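Local coordinates for 70 kDa protein (Xanthomonas sp., PDB 4B2N) that cleaves rubber oxidatively with dioxygen as a processive oxygenase that carries two covalently attached c-type hemes, at residues Ala293-Thr298 with Phe342-Ser347; Leu18-Ser23 with Arg412-Ala417; Val30-Lys35 with Thr86-Phe91; Gly395-Arg400 with Pro504-Ala509. All coordinates share one frame; numbering follows the deposited sequence.

Overall arrangement
From the N terminus, the residues Leu18-Ser23 open the longest loop, which contact 2 closes at Arg412-Ala417. Within it lie, one after the other, contact 3, a disulfide whose two segments are separated by 50 residues without helix or strand, and contact 1, which packs Ala293-Thr298 on the end of helix 333-345 beside one heme. Contact 4 starts at Gly395-Arg400, before contact 2 has closed, and ends at Pro504-Ala509 beside the other heme, so contacts 2 and 4 cross. Their centres are about 5 Å apart. Phe296 and Lys297 of contact 1 pack on contact 4, while Phe91 of contact 3 packs on Ser345 and Ile344.

Contact 1 of 4, residues Ala293-Thr298 with Phe342-Ser347; sequences ARAFKT and FLISLS. With HEC (heme c), chain C.
Arg294 lays the first carbons of its side chain against Leu343, near the end of helix 333-345, and carries its guanidinium past it to the heme. With CG anti to the backbone N (chi1 -177°), the aliphatic part crosses Leu343 at a slant, CG lying 4.1 Å from Leu343 CB. Bends at chi2 and chi3 then turn the guanidinium toward the propionate, which it meets at its edge and in its plane: Arg294 NH2 donates to heme O2A over 3.0 Å at 162°. The same oxygen receives a second bond from Lys297 NZ, 2.8 Å from O2A, at the end of a chain bent at chi3. Arg294 is held on its protein side too, NH2 bonding to Arg299 O and NH1 to Ser308 OG. Leu343 touches a methyl on the porphyrin rim, its CD1 lying 3.8 Å from heme CMA, as suits a branched apolar residue beside the apolar rim of the heme.

Next along, Ala295 is small enough for the backbones to close in. Ala295 CB stands 3.5 Å from Ile344 O and also touches the CG2 branch of Ile344. A water fills the gap between the backbones: it accepts from Ala295 N and lies 2.8 Å from Leu343 O, with Leu346 O also in range, although it has fewer protons than the acceptors it can reach. The chemistry implies a heme propionate gripped at one oxygen by two cationic side chains, which would probably favour its ionised form, with the arginine itself steadied by second-shell partners.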
# COMPACT_ATOMS: atom_id res chain seq x y z
N ALA A 293 -2.36 -10.76 -0.66
CA ALA A 293 -2.88 -11.20 -1.96
C ALA A 293 -1.95 -10.75 -3.09
O ALA A 293 -2.28 -10.83 -4.26
CB ALA A 293 -4.33 -10.69 -2.16
N ARG A 294 -0.72 -10.38 -2.74
CA ARG A 294 0.26 -10.05 -3.71
C ARG A 294 0.39 -11.13 -4.78
O ARG A 294 0.71 -10.81 -5.91
CB ARG A 294 1.62 -9.86 -3.01
CG ARG A 294 2.75 -9.42 -3.96
CD ARG A 294 3.05 -7.93 -3.78
NE ARG A 294 1.93 -7.16 -4.34
CZ ARG A 294 1.77 -6.96 -5.65
NH1 ARG A 294 2.69 -7.43 -6.48
NH2 ARG A 294 0.73 -6.24 -6.13
N ALA A 295 0.14 -12.38 -4.40
CA ALA A 295 0.44 -13.56 -5.22
C ALA A 295 -0.57 -13.64 -6.36
O ALA A 295 -0.46 -14.53 -7.22
CB ALA A 295 0.30 -14.84 -4.34
N PHE A 296 -1.60 -12.79 -6.32
CA PHE A 296 -2.65 -12.81 -7.34
C PHE A 296 -2.70 -11.58 -8.23
O PHE A 296 -3.49 -11.47 -9.19
CB PHE A 296 -4.03 -13.09 -6.67
CG PHE A 296 -4.09 -14.45 -6.08
CD1 PHE A 296 -4.45 -15.53 -6.87
CD2 PHE A 296 -3.76 -14.66 -4.76
CE1 PHE A 296 -4.48 -16.84 -6.33
CE2 PHE A 296 -3.80 -15.93 -4.21
CZ PHE A 296 -4.17 -17.01 -4.99
N LYS A 297 -1.80 -10.67 -7.96
CA LYS A 297 -1.85 -9.39 -8.65
C LYS A 297 -0.74 -9.28 -9.65
O LYS A 297 0.44 -9.24 -9.28
CB LYS A 297 -1.83 -8.26 -7.60
CG LYS A 297 -3.09 -8.33 -6.76
CD LYS A 297 -3.06 -7.41 -5.52
CE LYS A 297 -3.52 -5.99 -5.93
NZ LYS A 297 -3.54 -5.10 -4.69
N THR A 298 -1.10 -9.22 -10.92
CA THR A 298 -0.11 -9.00 -12.00
C THR A 298 0.56 -7.66 -11.95
O THR A 298 1.73 -7.54 -12.44
CB THR A 298 -0.79 -9.17 -13.39
OG1 THR A 298 -1.84 -8.18 -13.49
CG2 THR A 298 -1.38 -10.61 -13.55
N PHE A 342 8.73 -13.07 0.18
CA PHE A 342 7.91 -13.26 1.35
C PHE A 342 6.45 -12.80 1.02
O PHE A 342 5.49 -13.52 1.32
CB PHE A 342 8.48 -12.45 2.55
CG PHE A 342 7.61 -12.53 3.77
CD1 PHE A 342 7.23 -13.79 4.29
CD2 PHE A 342 7.20 -11.37 4.41
CE1 PHE A 342 6.42 -13.84 5.42
CE2 PHE A 342 6.43 -11.40 5.57
CZ PHE A 342 6.02 -12.65 6.04
N LEU A 343 6.28 -11.60 0.46
CA LEU A 343 4.89 -11.11 0.15
C LEU A 343 4.12 -12.09 -0.72
O LEU A 343 2.93 -12.36 -0.50
CB LEU A 343 4.96 -9.72 -0.56
CG LEU A 343 5.79 -8.68 0.22
CD1 LEU A 343 5.66 -7.30 -0.43
CD2 LEU A 343 5.20 -8.58 1.63
N ILE A 344 4.80 -12.65 -1.72
CA ILE A 344 4.09 -13.63 -2.63
C ILE A 344 3.83 -14.92 -1.85
O ILE A 344 2.96 -15.69 -2.23
CB ILE A 344 5.01 -14.02 -3.80
CG1 ILE A 344 5.22 -12.88 -4.77
CG2 ILE A 344 4.46 -15.19 -4.59
CD1 ILE A 344 6.42 -13.29 -5.65
N SER A 345 4.53 -15.17 -0.74
CA SER A 345 4.34 -16.46 -0.02
C SER A 345 3.13 -16.36 0.88
O SER A 345 2.73 -17.37 1.45
CB SER A 345 5.59 -16.81 0.83
OG SER A 345 5.61 -15.98 1.99
N LEU A 346 2.56 -15.16 1.03
CA LEU A 346 1.53 -14.89 2.04
C LEU A 346 0.17 -15.40 1.57
O LEU A 346 -0.12 -15.35 0.36
CB LEU A 346 1.41 -13.36 2.33
CG LEU A 346 2.59 -12.75 3.04
CD1 LEU A 346 2.30 -11.27 3.22
CD2 LEU A 346 2.81 -13.49 4.35
N SER A 347 -0.64 -15.89 2.52
CA SER A 347 -2.09 -16.05 2.32
C SER A 347 -2.86 -15.23 3.36
O SER A 347 -2.45 -15.12 4.50
CB SER A 347 -2.50 -17.56 2.40
OG SER A 347 -1.64 -18.32 1.52
FE HEC C . 3.90 0.27 0.63
CHA HEC C . 1.94 -0.04 -2.24
CHB HEC C . 5.73 -2.58 -0.30
CHC HEC C . 6.35 0.91 3.07
CHD HEC C . 1.83 2.61 1.88
NA HEC C . 3.90 -0.97 -0.87
C1A HEC C . 2.91 -1.07 -1.90
C2A HEC C . 3.01 -2.29 -2.68
C3A HEC C . 4.10 -3.05 -2.16
C4A HEC C . 4.60 -2.22 -1.05
CMA HEC C . 4.56 -4.42 -2.60
CAA HEC C . 2.13 -2.76 -3.87
CBA HEC C . 0.85 -3.33 -3.25
CGA HEC C . -0.19 -3.67 -4.30
O1A HEC C . -0.48 -2.87 -5.26
O2A HEC C . -0.78 -4.74 -4.08
NB HEC C . 5.68 -0.58 1.15
C1B HEC C . 6.22 -1.75 0.76
C2B HEC C . 7.48 -2.11 1.40
C3B HEC C . 7.67 -1.09 2.36
C4B HEC C . 6.49 -0.25 2.19
CMB HEC C . 8.24 -3.31 1.01
CAB HEC C . 8.82 -0.86 3.31
CBB HEC C . 10.06 -0.61 2.68
NC HEC C . 4.13 1.46 2.20
C1C HEC C . 5.14 1.69 3.11
C2C HEC C . 4.79 2.69 4.15
C3C HEC C . 3.46 3.20 3.74
C4C HEC C . 3.10 2.43 2.55
CMC HEC C . 5.72 3.11 5.28
CAC HEC C . 2.62 4.26 4.38
CBC HEC C . 3.26 5.41 4.83
ND HEC C . 2.20 1.14 -0.09
C1D HEC C . 1.51 2.07 0.56
C2D HEC C . 0.34 2.50 -0.13
C3D HEC C . 0.38 1.74 -1.34
C4D HEC C . 1.59 0.93 -1.22
CMD HEC C . -0.71 3.49 0.24
CAD HEC C . -0.57 1.91 -2.47
CBD HEC C . 0.06 3.19 -3.13
CGD HEC C . -0.81 3.65 -4.27
O1D HEC C . -1.58 4.64 -4.14
O2D HEC C . -0.80 2.92 -5.32
O HOH W 1 0.37 -13.09 -1.49

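Contact 2 of 4, residues Leu18-Ser23 with Arg412-Ala417; sequences LLDQAS and RLKGVA
Asp20 and Lys414 meet in a salt bridge, and this single pair makes the whole contact. Lys414 NZ donates to Asp20 OD2 over 2.7 Å, arriving on the syn side of that oxygen but 32° out of the carboxylate plane. The side chains come from opposite directions. Each has CG anti to its own backbone N, which sends both out from their chains into the space between. That reach is needed, since the nearest CA atoms, those of Asp20 and Lys414, are 10.3 Å apart; a long lysine spans most of the distance and a short aspartate the rest. Bends at chi3 and chi4 bring the ammonium round to OD2, whereas Asp20 OD1 stays 4.1 Å from Lys414 NZ, so the grip is one-sided. Only the carboxylate and the end of the lysine take part, and both residues are partly exposed, so water probably weakens the attraction.

The backbone bonds lie within and beyond the segments. Leu413 to Val416 form a type II beta turn, closed by Val416 N to Leu413 O at 3.1 Å. Lys414 occupies its second position, and Gly415 the third, where the positive phi of 75° is easiest for glycine. The peptide of Gly415 also bonds to that of Val396. In a bond of a different kind, the carbonyl of Asp20 accepts from the side chain of Arg25 (NH2).

Among its neighbours, the bridge runs beside the short helix 399-402: Asp20 packs on Pro399 and Lys414 on Ala402, while Leu18 and Leu19 lean on helix 357-369 and the turn leads toward strand 420-422.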
# COMPACT_ATOMS: atom_id res chain seq x y z
N LEU A 18 -18.30 -24.83 -5.88
CA LEU A 18 -18.45 -23.38 -6.02
C LEU A 18 -17.52 -22.70 -4.99
O LEU A 18 -16.85 -21.71 -5.29
CB LEU A 18 -19.92 -22.95 -5.80
CG LEU A 18 -20.96 -23.23 -6.88
CD1 LEU A 18 -22.37 -23.04 -6.40
CD2 LEU A 18 -20.72 -22.44 -8.16
N LEU A 19 -17.47 -23.23 -3.77
CA LEU A 19 -16.71 -22.59 -2.70
C LEU A 19 -15.27 -23.10 -2.79
O LEU A 19 -15.00 -24.16 -3.36
CB LEU A 19 -17.31 -22.95 -1.34
CG LEU A 19 -18.73 -22.45 -1.16
CD1 LEU A 19 -19.19 -22.69 0.28
CD2 LEU A 19 -18.91 -20.98 -1.55
N ASP A 20 -14.34 -22.32 -2.26
CA ASP A 20 -12.99 -22.72 -2.24
C ASP A 20 -12.30 -22.05 -1.05
O ASP A 20 -11.47 -21.16 -1.24
CB ASP A 20 -12.34 -22.20 -3.51
CG ASP A 20 -10.86 -22.59 -3.63
OD1 ASP A 20 -10.40 -23.49 -2.96
OD2 ASP A 20 -10.14 -22.05 -4.44
N GLN A 21 -12.61 -22.47 0.16
CA GLN A 21 -12.03 -21.88 1.39
C GLN A 21 -10.60 -22.44 1.57
O GLN A 21 -10.38 -23.56 1.34
CB GLN A 21 -12.97 -22.23 2.56
CG GLN A 21 -14.41 -21.76 2.24
CD GLN A 21 -15.52 -22.49 3.03
OE1 GLN A 21 -16.08 -23.52 2.59
NE2 GLN A 21 -15.88 -21.92 4.17
N ALA A 22 -9.57 -21.63 1.87
CA ALA A 22 -8.20 -22.20 1.89
C ALA A 22 -7.37 -21.46 2.86
O ALA A 22 -7.52 -20.24 2.98
CB ALA A 22 -7.54 -22.20 0.55
N SER A 23 -6.56 -22.21 3.60
CA SER A 23 -5.65 -21.64 4.54
C SER A 23 -4.45 -21.19 3.73
O SER A 23 -3.77 -20.18 4.06
CB SER A 23 -5.21 -22.75 5.48
OG SER A 23 -6.17 -22.89 6.48
N ARG A 412 -5.54 -22.38 -13.98
CA ARG A 412 -4.44 -21.85 -13.14
C ARG A 412 -4.57 -20.35 -12.81
O ARG A 412 -3.86 -19.86 -11.93
CB ARG A 412 -3.08 -22.07 -13.80
CG ARG A 412 -2.75 -23.54 -13.90
CD ARG A 412 -1.45 -23.77 -14.68
NE ARG A 412 -1.54 -23.25 -16.05
CZ ARG A 412 -0.51 -23.14 -16.87
NH1 ARG A 412 0.71 -23.55 -16.48
NH2 ARG A 412 -0.68 -22.63 -18.09
N LEU A 413 -5.50 -19.68 -13.47
CA LEU A 413 -5.72 -18.24 -13.34
C LEU A 413 -6.82 -17.92 -12.30
O LEU A 413 -7.27 -16.77 -12.15
CB LEU A 413 -6.02 -17.63 -14.71
CG LEU A 413 -4.92 -17.68 -15.75
CD1 LEU A 413 -5.42 -17.03 -17.05
CD2 LEU A 413 -3.76 -16.83 -15.22
N LYS A 414 -7.25 -18.95 -11.56
CA LYS A 414 -8.25 -18.77 -10.54
C LYS A 414 -7.76 -17.69 -9.59
O LYS A 414 -6.61 -17.76 -9.12
CB LYS A 414 -8.37 -20.05 -9.76
CG LYS A 414 -9.41 -20.06 -8.65
CD LYS A 414 -9.62 -21.49 -8.16
CE LYS A 414 -8.28 -22.09 -7.77
NZ LYS A 414 -8.53 -22.77 -6.49
N GLY A 415 -8.62 -16.73 -9.29
CA GLY A 415 -8.27 -15.67 -8.33
C GLY A 415 -7.30 -14.56 -8.78
O GLY A 415 -7.13 -13.58 -8.06
N VAL A 416 -6.73 -14.67 -9.97
CA VAL A 416 -5.84 -13.57 -10.49
C VAL A 416 -6.63 -12.26 -10.68
O VAL A 416 -7.72 -12.27 -11.25
CB VAL A 416 -5.09 -13.95 -11.80
CG1 VAL A 416 -4.36 -12.74 -12.40
CG2 VAL A 416 -4.09 -15.06 -11.54
N ALA A 417 -6.08 -11.18 -10.12
CA ALA A 417 -6.63 -9.85 -10.37
C ALA A 417 -5.73 -9.18 -11.44
O ALA A 417 -4.59 -8.75 -11.15
CB ALA A 417 -6.66 -9.04 -9.06

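Contact 3 of 4, residues Val30-Lys35 with Thr86-Phe91; sequences VGCNGK and TTCGQF
Cys32 and Cys88 are joined covalently by a disulfide, SG to SG 2.1 Å. Each sulfur stands anti to its carbonyl carbon, beside the backbone N (chi1 near -70° in both), so the two half-cystines approach in matching conformations. The torsion about the bond, -86°, is close to the unstrained right angle and of left-handed sense. It spaces Cys32 CB 3.8 Å from Cys88 CB, and both residues are buried.

Hydrogen bonds shape each side separately. Thr87 is the N-cap of helix 88-104: its hydroxyl oxygen, Thr87 OG1, accepts from Gln90 N over 3.0 Å at 169°, and its carbonyl accepts from Phe91 N in the first helical turn. A threonine suits this place because its hydroxyl sits on a short side chain, close enough to accept from an N-H of the first turn, where no preceding helical carbonyl is available. Cys88 is thus the first residue of a capped helix, and the disulfide ties it to helix 27-32. Gln90 reaches back as well, Gln90 OE1 taking the N-H of Thr86 N at 2.9 Å from above the carbonyl plane.

On the other side, Cys32 to Lys35 form a type II beta turn, with Lys35 N 3.1 Å from Cys32 O and Gly34 at the third position, where positive phi is easy for glycine. Lys35 NZ makes a weak bond to Gly31 O.

In apolar packing, Cys32 rests on Leu41 and Pro42, and Cys88 on Thr39. Phe91 inserts its ring among Leu28 and Met29 of helix 27-32 and Ile344 of helix 333-345.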
# COMPACT_ATOMS: atom_id res chain seq x y z
N VAL A 30 0.86 -23.21 -2.31
CA VAL A 30 -0.01 -24.40 -2.54
C VAL A 30 0.85 -25.49 -3.13
O VAL A 30 0.85 -26.64 -2.64
CB VAL A 30 -1.25 -24.07 -3.43
CG1 VAL A 30 -2.01 -25.31 -3.86
CG2 VAL A 30 -2.15 -23.06 -2.71
N GLY A 31 1.60 -25.13 -4.16
CA GLY A 31 2.35 -26.14 -4.90
C GLY A 31 3.52 -26.74 -4.16
O GLY A 31 3.95 -27.84 -4.46
N CYS A 32 4.08 -26.00 -3.23
CA CYS A 32 5.21 -26.49 -2.48
C CYS A 32 4.85 -27.13 -1.16
O CYS A 32 5.74 -27.50 -0.38
CB CYS A 32 6.13 -25.34 -2.17
SG CYS A 32 7.02 -24.64 -3.60
N ASN A 33 3.57 -27.17 -0.83
CA ASN A 33 3.20 -27.56 0.51
C ASN A 33 3.55 -29.06 0.75
O ASN A 33 3.13 -29.92 -0.03
CB ASN A 33 1.71 -27.27 0.67
CG ASN A 33 1.15 -27.70 2.00
OD1 ASN A 33 1.74 -27.48 3.06
ND2 ASN A 33 0.01 -28.31 1.95
N GLY A 34 4.37 -29.34 1.77
CA GLY A 34 4.79 -30.74 2.04
C GLY A 34 5.72 -31.33 0.97
O GLY A 34 5.87 -32.54 0.85
N LYS A 35 6.31 -30.48 0.15
CA LYS A 35 7.18 -30.94 -0.94
C LYS A 35 8.58 -30.61 -0.53
O LYS A 35 8.82 -29.63 0.20
CB LYS A 35 6.83 -30.28 -2.28
CG LYS A 35 5.41 -30.47 -2.81
CD LYS A 35 5.04 -31.94 -2.89
CE LYS A 35 4.34 -32.30 -4.19
NZ LYS A 35 3.48 -31.19 -4.66
N THR A 86 14.06 -21.11 -8.35
CA THR A 86 13.59 -22.09 -9.35
C THR A 86 13.09 -23.34 -8.61
O THR A 86 12.49 -24.24 -9.23
CB THR A 86 14.73 -22.55 -10.28
OG1 THR A 86 15.76 -23.12 -9.47
CG2 THR A 86 15.29 -21.35 -11.12
N THR A 87 13.32 -23.39 -7.29
CA THR A 87 12.87 -24.51 -6.45
C THR A 87 12.10 -24.10 -5.20
O THR A 87 12.20 -22.96 -4.77
CB THR A 87 14.03 -25.37 -5.93
OG1 THR A 87 14.73 -24.66 -4.89
CG2 THR A 87 14.98 -25.78 -7.10
N CYS A 88 11.33 -25.00 -4.66
CA CYS A 88 10.60 -24.68 -3.44
C CYS A 88 11.55 -24.25 -2.32
O CYS A 88 11.23 -23.35 -1.58
CB CYS A 88 9.78 -25.87 -3.00
SG CYS A 88 8.31 -26.16 -4.08
N GLY A 89 12.72 -24.89 -2.20
CA GLY A 89 13.63 -24.55 -1.13
C GLY A 89 14.19 -23.14 -1.30
O GLY A 89 14.28 -22.38 -0.33
N GLN A 90 14.59 -22.81 -2.51
CA GLN A 90 15.08 -21.46 -2.84
C GLN A 90 14.05 -20.40 -2.51
O GLN A 90 14.35 -19.39 -1.85
CB GLN A 90 15.49 -21.35 -4.29
CG GLN A 90 16.83 -22.05 -4.56
CD GLN A 90 17.14 -21.95 -6.07
OE1 GLN A 90 16.47 -21.22 -6.79
NE2 GLN A 90 18.17 -22.67 -6.52
N PHE A 91 12.80 -20.66 -2.87
CA PHE A 91 11.76 -19.67 -2.61
C PHE A 91 11.50 -19.49 -1.11
O PHE A 91 11.46 -18.32 -0.57
CB PHE A 91 10.48 -20.12 -3.33
CG PHE A 91 9.31 -19.20 -3.10
CD1 PHE A 91 9.26 -17.93 -3.70
CD2 PHE A 91 8.26 -19.60 -2.29
CE1 PHE A 91 8.16 -17.07 -3.48
CE2 PHE A 91 7.19 -18.73 -2.06
CZ PHE A 91 7.15 -17.46 -2.66

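Contact 4 of 4, residues Gly395-Arg400 with Pro504-Ala509; sequences GVYSPR and PPLYGA. With HEC (heme c), chain D.
Tyr397 and Tyr507 slide past each other in opposite directions and meet as an edge-to-face pair. With CG anti to the carbonyl carbon (chi1 -63°), Tyr397 brings its CD1-CE1 edge over one face of Tyr507, CD1 lying 3.4 Å from Tyr507 CZ, with ring centroids 4.6 Å apart and planes at 55°. This is the tight part. The phenol of Tyr397 continues beyond it, where Leu506 N donates to Tyr397 OH over 2.7 Å, almost straight at 174°. Tyr397 OH also lies 3.4 Å from Pro505 CA and packs on Leu506 CB, whose side chain crosses the tyrosine at about a right angle. Tyrosine suits this place because it combines a flat ring whose edge can meet another ring's face with an oxygen that reaches a backbone N-H.

At the other end, packing gives way to water. One water joins the segments by accepting from Tyr507 OH at 2.8 Å, in the plane of that ring, and donating to Tyr397 O. Tyr507 N, by contrast, is buried without a modelled partner.

Behind the tyrosines, Leu506 lays CD1 3.6 Å from heme carbon CHB, and Pro504 lies beside a propionate. The chemistry implies a chain of support: Tyr397 holds the peptide of Leu506, and two residues earlier Pro504 O bonds to ND1 of His394, the axial heme ligand, probably helping to fix its imidazole rotation.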
# COMPACT_ATOMS: atom_id res chain seq x y z
N GLY A 395 -11.95 -11.10 -10.80
CA GLY A 395 -11.37 -12.43 -10.90
C GLY A 395 -12.35 -13.56 -10.69
O GLY A 395 -13.39 -13.38 -10.03
N VAL A 396 -12.00 -14.74 -11.20
CA VAL A 396 -12.80 -15.96 -10.98
C VAL A 396 -12.25 -16.81 -9.83
O VAL A 396 -11.08 -17.22 -9.84
CB VAL A 396 -12.77 -16.83 -12.26
CG1 VAL A 396 -13.50 -18.15 -12.02
CG2 VAL A 396 -13.40 -16.08 -13.43
N TYR A 397 -13.10 -17.03 -8.80
CA TYR A 397 -12.66 -17.71 -7.59
C TYR A 397 -13.14 -19.14 -7.53
O TYR A 397 -12.48 -19.95 -6.94
CB TYR A 397 -13.11 -16.99 -6.30
CG TYR A 397 -12.51 -15.62 -6.18
CD1 TYR A 397 -11.14 -15.44 -6.29
CD2 TYR A 397 -13.31 -14.50 -6.02
CE1 TYR A 397 -10.58 -14.15 -6.25
CE2 TYR A 397 -12.80 -13.22 -6.02
CZ TYR A 397 -11.43 -13.04 -6.11
OH TYR A 397 -10.93 -11.77 -6.09
N SER A 398 -14.31 -19.41 -8.08
CA SER A 398 -15.00 -20.68 -7.94
C SER A 398 -14.30 -21.71 -8.82
O SER A 398 -14.12 -21.45 -10.05
CB SER A 398 -16.46 -20.47 -8.36
OG SER A 398 -16.96 -21.57 -9.09
N PRO A 399 -13.85 -22.85 -8.22
CA PRO A 399 -13.15 -23.83 -9.06
C PRO A 399 -14.01 -24.28 -10.24
O PRO A 399 -13.51 -24.55 -11.31
CB PRO A 399 -12.93 -25.00 -8.09
CG PRO A 399 -12.83 -24.34 -6.75
CD PRO A 399 -13.91 -23.28 -6.82
N ARG A 400 -15.31 -24.34 -10.01
CA ARG A 400 -16.24 -24.75 -11.08
C ARG A 400 -16.19 -23.78 -12.26
O ARG A 400 -16.08 -24.20 -13.40
CB ARG A 400 -17.65 -24.90 -10.55
CG ARG A 400 -18.64 -25.42 -11.59
CD ARG A 400 -20.09 -25.38 -11.12
NE ARG A 400 -20.30 -26.09 -9.87
CZ ARG A 400 -21.45 -26.12 -9.19
NH1 ARG A 400 -22.53 -25.47 -9.64
NH2 ARG A 400 -21.51 -26.78 -8.05
N PRO A 504 -9.17 -5.13 -7.02
CA PRO A 504 -8.19 -6.01 -6.34
C PRO A 504 -8.77 -7.39 -5.97
O PRO A 504 -9.98 -7.54 -6.02
CB PRO A 504 -7.89 -5.27 -5.03
CG PRO A 504 -9.07 -4.36 -4.81
CD PRO A 504 -9.62 -4.01 -6.18
N PRO A 505 -7.92 -8.37 -5.61
CA PRO A 505 -8.41 -9.66 -5.09
C PRO A 505 -9.32 -9.46 -3.89
O PRO A 505 -9.06 -8.57 -2.97
CB PRO A 505 -7.08 -10.41 -4.65
CG PRO A 505 -5.98 -9.76 -5.51
CD PRO A 505 -6.42 -8.29 -5.56
N LEU A 506 -10.37 -10.27 -3.86
CA LEU A 506 -11.28 -10.31 -2.71
C LEU A 506 -10.97 -11.40 -1.71
O LEU A 506 -11.59 -11.45 -0.66
CB LEU A 506 -12.76 -10.33 -3.11
CG LEU A 506 -13.17 -9.26 -4.13
CD1 LEU A 506 -14.65 -9.35 -4.43
CD2 LEU A 506 -12.93 -7.88 -3.54
N TYR A 507 -9.93 -12.21 -1.97
CA TYR A 507 -9.38 -13.08 -0.95
C TYR A 507 -9.02 -12.21 0.23
O TYR A 507 -8.23 -11.31 0.10
CB TYR A 507 -8.09 -13.74 -1.46
CG TYR A 507 -8.30 -14.77 -2.58
CD1 TYR A 507 -9.29 -15.78 -2.48
CD2 TYR A 507 -7.45 -14.77 -3.66
CE1 TYR A 507 -9.44 -16.74 -3.50
CE2 TYR A 507 -7.58 -15.70 -4.69
CZ TYR A 507 -8.54 -16.73 -4.58
OH TYR A 507 -8.64 -17.68 -5.59
N GLY A 508 -9.54 -12.49 1.41
CA GLY A 508 -9.01 -11.74 2.60
C GLY A 508 -9.82 -10.48 2.81
O GLY A 508 -9.77 -9.86 3.87
N ALA A 509 -10.62 -10.08 1.82
CA ALA A 509 -11.27 -8.76 1.87
C ALA A 509 -12.26 -8.69 3.02
O ALA A 509 -12.60 -7.62 3.47
CB ALA A 509 -12.01 -8.49 0.57
FE HEC D . -15.56 -4.22 -7.22
CHA HEC D . -13.36 -2.34 -5.32
CHB HEC D . -16.45 -6.20 -4.39
CHC HEC D . -18.09 -5.74 -8.94
CHD HEC D . -14.03 -3.16 -10.08
NA HEC D . -14.93 -4.33 -5.30
C1A HEC D . -14.12 -3.37 -4.64
C2A HEC D . -14.04 -3.63 -3.21
C3A HEC D . -14.94 -4.77 -2.94
C4A HEC D . -15.51 -5.11 -4.23
CMA HEC D . -15.16 -5.42 -1.59
CAA HEC D . -13.12 -2.97 -2.18
CBA HEC D . -11.79 -3.76 -2.40
CGA HEC D . -10.63 -3.10 -1.63
O1A HEC D . -10.87 -1.99 -1.10
O2A HEC D . -9.47 -3.63 -1.48
NB HEC D . -17.03 -5.71 -6.70
C1B HEC D . -17.26 -6.41 -5.59
C2B HEC D . -18.36 -7.37 -5.63
C3B HEC D . -18.87 -7.20 -7.01
C4B HEC D . -17.98 -6.18 -7.56
CMB HEC D . -18.82 -8.28 -4.52
CAB HEC D . -20.04 -7.88 -7.68
CBB HEC D . -21.28 -7.52 -7.14
NC HEC D . -15.91 -4.53 -9.11
C1C HEC D . -17.10 -5.04 -9.70
C2C HEC D . -17.20 -4.85 -11.14
C3C HEC D . -16.01 -4.11 -11.47
C4C HEC D . -15.29 -3.85 -10.19
CMC HEC D . -18.30 -5.33 -12.08
CAC HEC D . -15.65 -3.66 -12.86
CBC HEC D . -16.46 -2.95 -13.67
ND HEC D . -13.98 -3.08 -7.62
C1D HEC D . -13.52 -2.67 -8.79
C2D HEC D . -12.40 -1.74 -8.80
C3D HEC D . -12.20 -1.48 -7.39
C4D HEC D . -13.22 -2.31 -6.77
CMD HEC D . -11.65 -1.16 -9.97
CAD HEC D . -11.16 -0.57 -6.77
CBD HEC D . -11.90 0.75 -6.51
CGD HEC D . -11.03 1.78 -5.84
O1D HEC D . -10.87 2.92 -6.31
O2D HEC D . -10.46 1.40 -4.84
O HOH W 2 -10.63 -19.57 -5.32